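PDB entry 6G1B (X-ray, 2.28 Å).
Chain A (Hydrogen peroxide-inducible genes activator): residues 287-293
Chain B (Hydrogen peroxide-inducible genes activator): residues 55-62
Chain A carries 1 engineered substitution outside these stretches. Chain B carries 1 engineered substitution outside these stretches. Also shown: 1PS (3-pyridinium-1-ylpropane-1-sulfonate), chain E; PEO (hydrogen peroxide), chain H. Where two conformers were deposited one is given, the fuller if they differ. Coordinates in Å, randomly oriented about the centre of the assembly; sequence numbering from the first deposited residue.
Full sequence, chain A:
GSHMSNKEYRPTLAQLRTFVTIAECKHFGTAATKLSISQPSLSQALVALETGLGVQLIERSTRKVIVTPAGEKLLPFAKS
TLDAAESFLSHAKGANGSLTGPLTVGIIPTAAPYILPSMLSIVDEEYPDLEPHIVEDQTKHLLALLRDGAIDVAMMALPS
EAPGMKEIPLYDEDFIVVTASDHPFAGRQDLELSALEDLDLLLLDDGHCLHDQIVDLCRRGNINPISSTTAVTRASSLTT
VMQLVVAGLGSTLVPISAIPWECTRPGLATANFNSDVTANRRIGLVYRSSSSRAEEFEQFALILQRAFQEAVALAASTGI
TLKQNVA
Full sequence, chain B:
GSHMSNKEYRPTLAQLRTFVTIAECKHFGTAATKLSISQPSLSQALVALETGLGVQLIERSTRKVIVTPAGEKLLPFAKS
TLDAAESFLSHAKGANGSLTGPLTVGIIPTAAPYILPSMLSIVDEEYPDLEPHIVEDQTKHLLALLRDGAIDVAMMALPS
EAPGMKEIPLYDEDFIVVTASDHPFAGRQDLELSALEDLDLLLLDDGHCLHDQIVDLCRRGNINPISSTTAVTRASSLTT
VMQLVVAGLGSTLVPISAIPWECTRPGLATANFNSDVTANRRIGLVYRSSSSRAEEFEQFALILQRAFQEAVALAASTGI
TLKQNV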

# COMPACT_ATOMS: atom_id res chain seq x y z
N TYR A 287 8.00 1.21 34.91
CA TYR A 287 9.11 1.01 33.96
C TYR A 287 9.91 -0.24 34.29
O TYR A 287 9.73 -0.80 35.36
CB TYR A 287 9.98 2.27 33.90
CG TYR A 287 10.76 2.56 35.16
CD1 TYR A 287 10.23 3.34 36.19
CD2 TYR A 287 12.07 2.08 35.30
CE1 TYR A 287 10.97 3.63 37.33
CE2 TYR A 287 12.83 2.36 36.43
CZ TYR A 287 12.28 3.11 37.44
OH TYR A 287 13.06 3.35 38.55
N ARG A 288 10.75 -0.70 33.37
CA ARG A 288 11.55 -1.92 33.56
C ARG A 288 12.68 -1.66 34.54
O ARG A 288 13.45 -0.71 34.36
CB ARG A 288 12.12 -2.41 32.23
CG ARG A 288 11.16 -2.71 31.09
CD ARG A 288 11.93 -3.16 29.83
NE ARG A 288 12.68 -2.04 29.26
CZ ARG A 288 12.18 -1.05 28.53
NH1 ARG A 288 10.89 -1.02 28.15
NH2 ARG A 288 12.99 -0.07 28.15
N SER A 289 12.82 -2.51 35.57
CA SER A 289 14.02 -2.52 36.47
C SER A 289 15.38 -2.47 35.77
O SER A 289 16.34 -1.92 36.32
CB SER A 289 14.07 -3.79 37.30
OG SER A 289 13.08 -3.69 38.24
N SER A 290 15.45 -3.06 34.59
CA SER A 290 16.67 -3.07 33.81
C SER A 290 17.07 -1.71 33.21
O SER A 290 18.20 -1.58 32.73
CB SER A 290 16.53 -4.12 32.70
OG SER A 290 15.26 -4.01 32.07
N SER A 291 16.17 -0.72 33.21
CA SER A 291 16.47 0.63 32.69
C SER A 291 17.43 1.41 33.58
O SER A 291 17.32 1.39 34.80
CB SER A 291 15.19 1.45 32.54
OG SER A 291 15.42 2.62 31.76
N SER A 292 18.35 2.14 32.96
CA SER A 292 19.19 3.09 33.68
C SER A 292 18.53 4.49 33.76
O SER A 292 19.15 5.42 34.26
CB SER A 292 20.56 3.21 32.99
OG SER A 292 20.38 3.74 31.68
N ARG A 293 17.30 4.63 33.29
CA ARG A 293 16.71 5.96 33.09
C ARG A 293 15.80 6.46 34.23
O ARG A 293 15.05 7.40 34.04
CB ARG A 293 15.96 6.01 31.76
CG ARG A 293 16.83 5.64 30.58
CD ARG A 293 15.99 5.62 29.31
NE ARG A 293 15.57 6.95 28.90
CZ ARG A 293 14.61 7.21 28.02
NH1 ARG A 293 13.95 6.22 27.40
NH2 ARG A 293 14.33 8.47 27.73
N VAL B 55 26.73 5.72 28.14
CA VAL B 55 25.38 5.51 27.61
C VAL B 55 25.08 4.01 27.64
O VAL B 55 25.85 3.20 27.13
CB VAL B 55 25.26 6.03 26.16
CG1 VAL B 55 23.90 5.69 25.53
CG2 VAL B 55 25.48 7.54 26.12
N GLN B 56 23.96 3.66 28.26
CA GLN B 56 23.42 2.30 28.17
C GLN B 56 22.85 2.12 26.76
O GLN B 56 21.96 2.86 26.36
CB GLN B 56 22.34 2.08 29.23
CG GLN B 56 21.90 0.63 29.37
CD GLN B 56 20.64 0.43 30.22
OE1 GLN B 56 20.58 -0.52 31.00
NE2 GLN B 56 19.61 1.31 30.05
N LEU B 57 23.37 1.14 26.03
CA LEU B 57 22.91 0.81 24.69
C LEU B 57 21.98 -0.40 24.69
O LEU B 57 21.04 -0.46 23.90
CB LEU B 57 24.12 0.50 23.80
CG LEU B 57 25.14 1.62 23.64
CD1 LEU B 57 26.37 1.12 22.89
CD2 LEU B 57 24.50 2.83 22.93
N ILE B 58 22.24 -1.33 25.59
CA ILE B 58 21.50 -2.58 25.70
C ILE B 58 21.02 -2.77 27.14
O ILE B 58 21.81 -2.65 28.05
CB ILE B 58 22.41 -3.78 25.33
CG1 ILE B 58 23.07 -3.59 23.95
CG2 ILE B 58 21.65 -5.09 25.43
CD1 ILE B 58 22.12 -3.63 22.77
N GLU B 59 19.74 -3.10 27.31
CA GLU B 59 19.21 -3.63 28.59
C GLU B 59 19.25 -5.15 28.60
O GLU B 59 18.78 -5.77 27.66
CB GLU B 59 17.77 -3.19 28.84
CG GLU B 59 17.62 -1.74 29.22
CD GLU B 59 16.17 -1.34 29.44
OE1 GLU B 59 15.47 -2.03 30.22
OE2 GLU B 59 15.74 -0.32 28.85
N ARG B 60 19.79 -5.73 29.67
CA ARG B 60 19.94 -7.18 29.85
C ARG B 60 18.91 -7.72 30.83
O ARG B 60 18.83 -7.24 31.95
CB ARG B 60 21.33 -7.52 30.42
CG ARG B 60 22.53 -7.30 29.48
CD ARG B 60 22.96 -5.84 29.41
NE ARG B 60 24.41 -5.66 29.36
CZ ARG B 60 25.02 -4.49 29.19
NH1 ARG B 60 24.32 -3.37 29.05
NH2 ARG B 60 26.35 -4.44 29.15
N SER B 61 18.13 -8.71 30.41
CA SER B 61 17.24 -9.52 31.26
C SER B 61 17.75 -10.97 31.20
O SER B 61 18.78 -11.24 30.55
CB SER B 61 15.79 -9.44 30.76
OG SER B 61 15.22 -8.17 31.05
N THR B 62 17.05 -11.90 31.86
CA THR B 62 17.47 -13.33 31.84
C THR B 62 17.37 -13.95 30.42
O THR B 62 18.35 -14.48 29.89
CB THR B 62 16.69 -14.20 32.87
OG1 THR B 62 16.56 -13.50 34.11
CG2 THR B 62 17.40 -15.57 33.09
N1 1PS E . 19.40 0.22 36.94
C1 1PS E . 19.45 -0.84 36.10
C2 1PS E . 20.50 -0.97 35.21
C3 1PS E . 20.39 1.16 36.90
C4 1PS E . 21.45 1.02 36.00
C5 1PS E . 21.49 -0.04 35.17
C6 1PS E . 18.29 0.40 37.87
C7 1PS E . 18.19 -0.71 38.92
C8 1PS E . 16.76 -0.76 39.46
S1 1PS E . 16.77 -1.49 41.12
O1 1PS E . 15.36 -1.70 41.61
O2 1PS E . 17.54 -0.62 42.09
O3 1PS E . 17.58 -2.76 41.14
O1 PEO H . 10.96 3.78 41.77
O2 PEO H . 11.96 4.55 41.00
O HOH W 1 14.13 -5.99 30.70
O HOH W 2 16.26 2.26 28.77

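How do the two backbones meet? On chain A, a strand ends at Arg A288 and the chain folds into a type I beta turn from Arg A288 to Ser A291, closed by the backbone hydrogen bond from Ser A291 N to Arg A288 O at 3.0 Å. Chain B meets this turn with the short strand 58-60 and nearby loop residues. No backbone-to-backbone hydrogen bond joins the two stretches: even at the close register of Ser A290 with Glu B59, the CA atoms lie 5.8 Å apart, and side chains bridge the gap. The contact is small, burying 306 Å² in all, and Glu B59 gives up the largest share.

What carries the charge across the contact? Arg A288 and Glu B59 both direct their CA-to-CB bonds toward the other stretch, and they form a salt bridge with two nearly straight hydrogen bonds. Arg A288 NE donates to Glu B59 OE1 at 3.0 Å, and Arg A288 NH2 donates to Glu B59 OE2 at 2.8 Å. The carboxylate thus meets the edge of the guanidinium, so that two N-H groups match two oxygens and the opposite charges lie close together. Both residues are buried, where such pairing offsets the cost of removing charge from water.

Which neutral groups join the carboxylate? Ser A290, in the turn, donates from OG to Glu B59 OE1 at 2.7 Å, so this oxygen accepts from both the arginine and the serine. Ser A291 N also comes within 3.3 Å of Glu B59 OE1, but the angle is poor for a hydrogen bond, and that N-H already serves to close the turn. Water 1 links the chains by donating to Ser A290 OG at 2.7 Å and lying 2.5 Å from Ser B61 OG, while water 2 donates to Glu B59 OE2 at 2.6 Å and hydrogen-bonds Ser A291 OG at 3.1 Å.

What happens at the other end of the contact? Gln B56 points its CA-to-CB bond toward chain A, and its extended side chain, with chi1 and chi2 both t, brings the amide to the backbone of Ser A290 and to Ser A292. The amide is probably turned over in the model, so its individual polar pairings remain open, although chain A covers 59 Å² of Gln B56. Nearby, the CA-to-CB bond of Ser A291 points away overall, though CB still touches Glu B59; its OG accepts from Arg A293 N at 3.1 Å, tying down the chain just before a helix.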